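Local coordinates for protein cytosolic phospholipase A2 delta (Homo sapiens, PDB 5IZ5) that hydrolyses glycerophospholipids at the sn-2 position in a calcium-dependent reaction, releasing a fatty acid with a preference for linoleic acid, at residues E152-I155 with I160-R163; L282-G287 with N608-L613. The protein carries 3 engineered substitutions. One frame throughout, in Å; residues are numbered along the deposited sequence.

Contact 1: residues E152-I155 with I160-R163; sequences ENLI and IVAR
E152 OE2 is gripped twice: R163 NE donates to it at 2.8 Å, and the backbone N of E164 donates as well. The second oxygen is shared too, since E152 OE1 takes R163 NH2 at 2.9 Å and also the amide of Q85. Both arginine bonds arrive on the syn sides of the carboxylate, one nitrogen to each oxygen, making a side-on, bidentate salt bridge. It is not flat, because the carboxylate and guanidinium planes lie 44° apart. E152 reaches across with CG anti to its backbone N (chi1 -179°) and an extended chain, whereas R163 doubles back through bends at chi2 and chi3 and meets it at about a right angle. Beside the bridge, L154 CD2 lies 3.9 Å from R163 NE and 4.1 Å from V161 CG1. In place of R163, an alanine here would probably leave the buried carboxylate of E152 without its opposite charge and strip part of the cover from L154. The backbones are joined by a reciprocal pair: A162 N to I155 O at 2.7 Å, nearly straight at 170°, and I155 N to A162 O at 3.1 Å. I155 and A162 are thus a hydrogen-bonded antiparallel pair, their CB atoms 4.1 Å apart on one sheet face. This is a beta hairpin of strands 152-156 and 160-172, whose first strand also pairs with strand 21-36 in the same antiparallel sheet.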
ATOM      1  N   GLU B 152      23.028 -17.257  12.445  1.00 57.23           N
ATOM      2  CA  GLU B 152      22.551 -16.593  11.235  1.00 53.74           C
ATOM      3  C   GLU B 152      22.612 -15.084  11.428  1.00 52.41           C
ATOM      4  O   GLU B 152      22.322 -14.592  12.514  1.00 52.49           O
ATOM      5  CB  GLU B 152      21.116 -17.023  10.928  1.00 52.40           C
ATOM      6  CG  GLU B 152      20.534 -16.404   9.664  1.00 51.33           C
ATOM      7  CD  GLU B 152      19.089 -16.800   9.421  1.00 49.02           C
ATOM      8  OE1 GLU B 152      18.541 -17.641  10.167  1.00 45.65           O
ATOM      9  OE2 GLU B 152      18.485 -16.251   8.478  1.00 48.88           O
ATOM     10  N   ASN B 153      22.991 -14.359  10.378  1.00 52.05           N
ATOM     11  CA  ASN B 153      22.993 -12.899  10.407  1.00 52.22           C
ATOM     12  C   ASN B 153      21.657 -12.326   9.928  1.00 52.52           C
ATOM     13  O   ASN B 153      21.390 -12.258   8.720  1.00 50.75           O
ATOM     14  CB  ASN B 153      24.137 -12.342   9.557  1.00 54.52           C
ATOM     15  CG  ASN B 153      25.507 -12.707  10.111  1.00 57.08           C
ATOM     16  OD1 ASN B 153      25.720 -12.712  11.327  1.00 58.07           O
ATOM     17  ND2 ASN B 153      26.443 -13.011   9.220  1.00 57.31           N
ATOM     18  N   LEU B 154      20.834 -11.913  10.893  1.00 50.01           N
ATOM     19  CA  LEU B 154      19.512 -11.346  10.637  1.00 48.53           C
ATOM     20  C   LEU B 154      19.539  -9.823  10.651  1.00 49.21           C
ATOM     21  O   LEU B 154      20.419  -9.230  11.270  1.00 49.87           O
ATOM     22  CB  LEU B 154      18.542 -11.799  11.720  1.00 47.04           C
ATOM     23  CG  LEU B 154      18.391 -13.288  12.005  1.00 46.39           C
ATOM     24  CD1 LEU B 154      17.454 -13.483  13.182  1.00 45.92           C
ATOM     25  CD2 LEU B 154      17.876 -14.017  10.776  1.00 47.45           C
ATOM     26  N   ILE B 155      18.567  -9.211   9.973  1.00 47.26           N
ATOM     27  CA  ILE B 155      18.288  -7.774  10.072  1.00 45.73           C
ATOM     28  C   ILE B 155      16.806  -7.605  10.394  1.00 45.88           C
ATOM     29  O   ILE B 155      15.968  -8.178   9.697  1.00 43.79           O
ATOM     30  CB  ILE B 155      18.611  -7.018   8.767  1.00 46.97           C
ATOM     31  CG1 ILE B 155      20.082  -7.233   8.386  1.00 48.86           C
ATOM     32  CG2 ILE B 155      18.324  -5.524   8.924  1.00 46.18           C
ATOM     33  CD1 ILE B 155      20.438  -6.778   6.982  1.00 48.67           C
ATOM     34  N   ILE B 160       9.371  -7.098  11.237  1.00 41.63           N
ATOM     35  CA  ILE B 160       9.796  -7.753  10.009  1.00 42.59           C
ATOM     36  C   ILE B 160      11.242  -8.195  10.166  1.00 42.94           C
ATOM     37  O   ILE B 160      12.045  -7.444  10.703  1.00 42.85           O
ATOM     38  CB  ILE B 160       9.741  -6.765   8.823  1.00 42.63           C
ATOM     39  CG1 ILE B 160       8.291  -6.512   8.370  1.00 44.10           C
ATOM     40  CG2 ILE B 160      10.617  -7.210   7.658  1.00 43.45           C
ATOM     41  CD1 ILE B 160       7.531  -7.731   7.894  1.00 44.39           C
ATOM     42  N   VAL B 161      11.564  -9.382   9.650  1.00 42.22           N
ATOM     43  CA  VAL B 161      12.910  -9.944   9.677  1.00 41.90           C
ATOM     44  C   VAL B 161      13.387 -10.248   8.260  1.00 40.99           C
ATOM     45  O   VAL B 161      12.698 -10.910   7.474  1.00 41.38           O
ATOM     46  CB  VAL B 161      12.969 -11.274  10.456  1.00 43.32           C
ATOM     47  CG1 VAL B 161      14.371 -11.872  10.411  1.00 43.75           C
ATOM     48  CG2 VAL B 161      12.533 -11.078  11.899  1.00 43.57           C
ATOM     49  N   ALA B 162      14.581  -9.762   7.955  1.00 41.01           N
ATOM     50  CA  ALA B 162      15.292 -10.141   6.755  1.00 40.92           C
ATOM     51  C   ALA B 162      16.248 -11.282   7.112  1.00 43.21           C
ATOM     52  O   ALA B 162      17.196 -11.110   7.899  1.00 41.40           O
ATOM     53  CB  ALA B 162      16.046  -8.952   6.210  1.00 41.76           C
ATOM     54  N   ARG B 163      15.977 -12.457   6.552  1.00 42.57           N
ATOM     55  CA  ARG B 163      16.805 -13.642   6.786  1.00 41.18           C
ATOM     56  C   ARG B 163      18.119 -13.489   6.040  1.00 40.20           C
ATOM     57  O   ARG B 163      18.182 -12.768   5.040  1.00 38.27           O
ATOM     58  CB  ARG B 163      16.084 -14.899   6.302  1.00 41.19           C
ATOM     59  CG  ARG B 163      14.733 -15.153   6.959  1.00 41.82           C
ATOM     60  CD  ARG B 163      14.867 -15.395   8.450  1.00 43.61           C
ATOM     61  NE  ARG B 163      15.704 -16.567   8.725  1.00 43.35           N
ATOM     62  CZ  ARG B 163      15.271 -17.829   8.793  1.00 42.16           C
ATOM     63  NH1 ARG B 163      13.983 -18.123   8.625  1.00 42.30           N
ATOM     64  NH2 ARG B 163      16.139 -18.807   9.029  1.00 41.91           N
TER

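Contact 2: residues L282-G287 with N608-L613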
ATOM      1  N   LEU B 282      20.094  -3.784   2.191  1.00 53.77           N
ATOM      2  CA  LEU B 282      18.709  -3.880   1.785  1.00 49.02           C
ATOM      3  C   LEU B 282      18.299  -2.646   1.015  1.00 45.52           C
ATOM      4  O   LEU B 282      18.732  -1.547   1.330  1.00 46.30           O
ATOM      5  CB  LEU B 282      17.873  -4.003   3.058  1.00 48.87           C
ATOM      6  CG  LEU B 282      17.470  -5.396   3.537  1.00 48.04           C
ATOM      7  CD1 LEU B 282      18.474  -6.494   3.192  1.00 48.06           C
ATOM      8  CD2 LEU B 282      17.186  -5.357   5.028  1.00 47.47           C
ATOM      9  N   ALA B 283      17.472  -2.833  -0.009  1.00 44.30           N
ATOM     10  CA  ALA B 283      16.803  -1.724  -0.665  1.00 42.54           C
ATOM     11  C   ALA B 283      15.574  -1.301   0.149  1.00 41.37           C
ATOM     12  O   ALA B 283      15.117  -0.170   0.052  1.00 42.07           O
ATOM     13  CB  ALA B 283      16.405  -2.106  -2.079  1.00 44.05           C
ATOM     14  N   VAL B 284      15.046  -2.208   0.960  1.00 41.06           N
ATOM     15  CA  VAL B 284      13.908  -1.891   1.825  1.00 42.10           C
ATOM     16  C   VAL B 284      14.405  -1.383   3.185  1.00 41.99           C
ATOM     17  O   VAL B 284      15.161  -2.078   3.866  1.00 42.31           O
ATOM     18  CB  VAL B 284      12.984  -3.122   1.999  1.00 41.36           C
ATOM     19  CG1 VAL B 284      11.791  -2.790   2.886  1.00 40.09           C
ATOM     20  CG2 VAL B 284      12.500  -3.619   0.640  1.00 40.90           C
ATOM     21  N   HIS B 285      13.959  -0.181   3.562  1.00 43.35           N
ATOM     22  CA  HIS B 285      14.274   0.454   4.844  1.00 45.32           C
ATOM     23  C   HIS B 285      13.383  -0.141   5.937  1.00 43.06           C
ATOM     24  O   HIS B 285      12.164  -0.098   5.844  1.00 40.51           O
ATOM     25  CB  HIS B 285      14.017   1.981   4.782  1.00 50.28           C
ATOM     26  CG  HIS B 285      14.619   2.672   3.587  1.00 56.93           C
ATOM     27  ND1 HIS B 285      14.075   3.821   3.043  1.00 61.83           N
ATOM     28  CD2 HIS B 285      15.709   2.382   2.836  1.00 60.33           C
ATOM     29  CE1 HIS B 285      14.809   4.209   2.012  1.00 63.71           C
ATOM     30  NE2 HIS B 285      15.803   3.352   1.863  1.00 63.39           N
ATOM     31  N   LEU B 286      13.996  -0.693   6.973  1.00 41.87           N
ATOM     32  CA  LEU B 286      13.262  -1.284   8.078  1.00 43.37           C
ATOM     33  C   LEU B 286      13.445  -0.453   9.337  1.00 46.62           C
ATOM     34  O   LEU B 286      14.534  -0.405   9.890  1.00 50.90           O
ATOM     35  CB  LEU B 286      13.796  -2.684   8.345  1.00 42.89           C
ATOM     36  CG  LEU B 286      13.645  -3.724   7.243  1.00 42.90           C
ATOM     37  CD1 LEU B 286      14.159  -5.051   7.775  1.00 44.28           C
ATOM     38  CD2 LEU B 286      12.219  -3.863   6.740  1.00 43.20           C
ATOM     39  N   GLY B 287      12.374   0.170   9.809  1.00 46.65           N
ATOM     40  CA  GLY B 287      12.426   0.934  11.052  1.00 48.09           C
ATOM     41  C   GLY B 287      11.134   1.689  11.264  1.00 48.24           C
ATOM     42  O   GLY B 287      10.433   1.985  10.301  1.00 46.63           O
ATOM     43  N   ASN B 608       4.979  -6.644  -4.585  1.00 35.08           N
ATOM     44  CA  ASN B 608       5.125  -6.370  -3.171  1.00 35.96           C
ATOM     45  C   ASN B 608       6.593  -6.239  -2.768  1.00 35.30           C
ATOM     46  O   ASN B 608       7.327  -7.224  -2.755  1.00 36.39           O
ATOM     47  CB  ASN B 608       4.472  -7.491  -2.370  1.00 35.93           C
ATOM     48  CG  ASN B 608       4.559  -7.266  -0.876  1.00 34.84           C
ATOM     49  OD1 ASN B 608       4.897  -6.171  -0.412  1.00 35.36           O
ATOM     50  ND2 ASN B 608       4.210  -8.282  -0.113  1.00 34.90           N
ATOM     51  N   PHE B 609       7.010  -5.026  -2.412  1.00 35.06           N
ATOM     52  CA  PHE B 609       8.388  -4.794  -1.970  1.00 34.21           C
ATOM     53  C   PHE B 609       8.755  -5.520  -0.666  1.00 34.38           C
ATOM     54  O   PHE B 609       9.928  -5.652  -0.342  1.00 31.89           O
ATOM     55  CB  PHE B 609       8.725  -3.287  -1.897  1.00 36.60           C
ATOM     56  CG  PHE B 609       7.774  -2.462  -1.068  1.00 36.63           C
ATOM     57  CD1 PHE B 609       7.953  -2.325   0.299  1.00 38.76           C
ATOM     58  CD2 PHE B 609       6.729  -1.775  -1.671  1.00 39.28           C
ATOM     59  CE1 PHE B 609       7.085  -1.544   1.054  1.00 37.73           C
ATOM     60  CE2 PHE B 609       5.857  -1.004  -0.918  1.00 40.08           C
ATOM     61  CZ  PHE B 609       6.038  -0.889   0.441  1.00 37.39           C
ATOM     62  N   LEU B 610       7.755  -6.001   0.071  1.00 34.58           N
ATOM     63  CA  LEU B 610       8.001  -6.816   1.254  1.00 36.44           C
ATOM     64  C   LEU B 610       8.212  -8.308   0.961  1.00 36.79           C
ATOM     65  O   LEU B 610       8.492  -9.070   1.890  1.00 37.15           O
ATOM     66  CB  LEU B 610       6.829  -6.677   2.235  1.00 38.85           C
ATOM     67  CG  LEU B 610       6.452  -5.266   2.688  1.00 40.75           C
ATOM     68  CD1 LEU B 610       5.380  -5.335   3.764  1.00 42.07           C
ATOM     69  CD2 LEU B 610       7.664  -4.500   3.203  1.00 41.24           C
ATOM     70  N   GLN B 611       8.083  -8.724  -0.301  1.00 36.69           N
ATOM     71  CA  GLN B 611       8.075 -10.153  -0.642  1.00 38.69           C
ATOM     72  C   GLN B 611       9.225 -10.947  -0.014  1.00 38.91           C
ATOM     73  O   GLN B 611      10.389 -10.562  -0.101  1.00 39.32           O
ATOM     74  CB  GLN B 611       8.098 -10.366  -2.161  1.00 40.75           C
ATOM     75  CG  GLN B 611       8.013 -11.841  -2.547  1.00 42.11           C
ATOM     76  CD  GLN B 611       7.893 -12.090  -4.044  1.00 42.80           C
ATOM     77  OE1 GLN B 611       7.986 -11.178  -4.865  1.00 43.25           O
ATOM     78  NE2 GLN B 611       7.710 -13.346  -4.402  1.00 46.41           N
ATOM     79  N   GLY B 612       8.882 -12.049   0.638  1.00 37.91           N
ATOM     80  CA  GLY B 612       9.882 -12.955   1.182  1.00 37.60           C
ATOM     81  C   GLY B 612      10.349 -12.628   2.586  1.00 38.01           C
ATOM     82  O   GLY B 612      10.862 -13.505   3.276  1.00 35.75           O
ATOM     83  N   LEU B 613      10.150 -11.391   3.037  1.00 37.80           N
ATOM     84  CA  LEU B 613      10.474 -11.033   4.415  1.00 38.20           C
ATOM     85  C   LEU B 613       9.586 -11.826   5.356  1.00 37.85           C
ATOM     86  O   LEU B 613       8.467 -12.215   4.992  1.00 37.53           O
ATOM     87  CB  LEU B 613      10.282  -9.533   4.647  1.00 39.70           C
ATOM     88  CG  LEU B 613      11.224  -8.633   3.844  1.00 39.04           C
ATOM     89  CD1 LEU B 613      10.767  -7.185   3.907  1.00 39.85           C
ATOM     90  CD2 LEU B 613      12.660  -8.784   4.332  1.00 39.48           C
TER
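V284 meets F609 and L610 through its two methyl groups, and van der Waals packing is the one kind of interaction between the segments. V284 CG2 rests against the carbonyl oxygen F609 O at 3.4 Å. The other branch, CG1, stands anti to the backbone N (chi1 -179°) and approaches L610 CD2 at 4.5 Å, a loose apolar contact. F609 adds its side chain at slightly greater range, its CB being 4.6 Å from V284 CG2. Only 167 Å² is buried in total, evidence that the segments brush past each other at a few points.

Between the two segments there is packing alone; the hydrogen bonds internal to a segment lie in 608-613, where they fix the shape that V284 meets. N608 OD1 accepts from L610 N at 2.9 Å, an Asx turn, although the donor sits well above the carbonyl plane, 67° out of it. Over the same residues Q611 N bonds to N608 O at 3.0 Å, closing a type I turn. A type II turn follows, with L613 N to L610 O at 3.1 Å; G612 takes its third position with a positive phi of 88°, where a CB would jam against the preceding carbonyl oxygen.

Around this pair, V284 and F609 both also touch V501 of strand 499-501 and F510 of strand 509-511, while L610 reaches A499. Strand 285-286 pairs antiparallel with strand 499-501, and segment 608-613 leads directly into strand 614-615.

Both contacts are buried, but contact 1 lies further out, about 23 Å from the centre of the chain to its own centre against about 13 Å for contact 2. Contact 1 joins sequence neighbours in one hairpin by backbone bonds and a salt bridge; contact 2 brings together segments more than 300 residues apart within the PLA2c range by van der Waals packing alone, a valine methyl on a backbone carbonyl oxygen included. Their centres are 11 Å apart and they touch: I160 CG2 lies 3.8 Å from both L286 CD2 and L613 CD1. Strand 160-172, the hairpin's second strand, thus carries the hairpin against contact 2 and also pairs with strand 614-615, which follows segment 608-613.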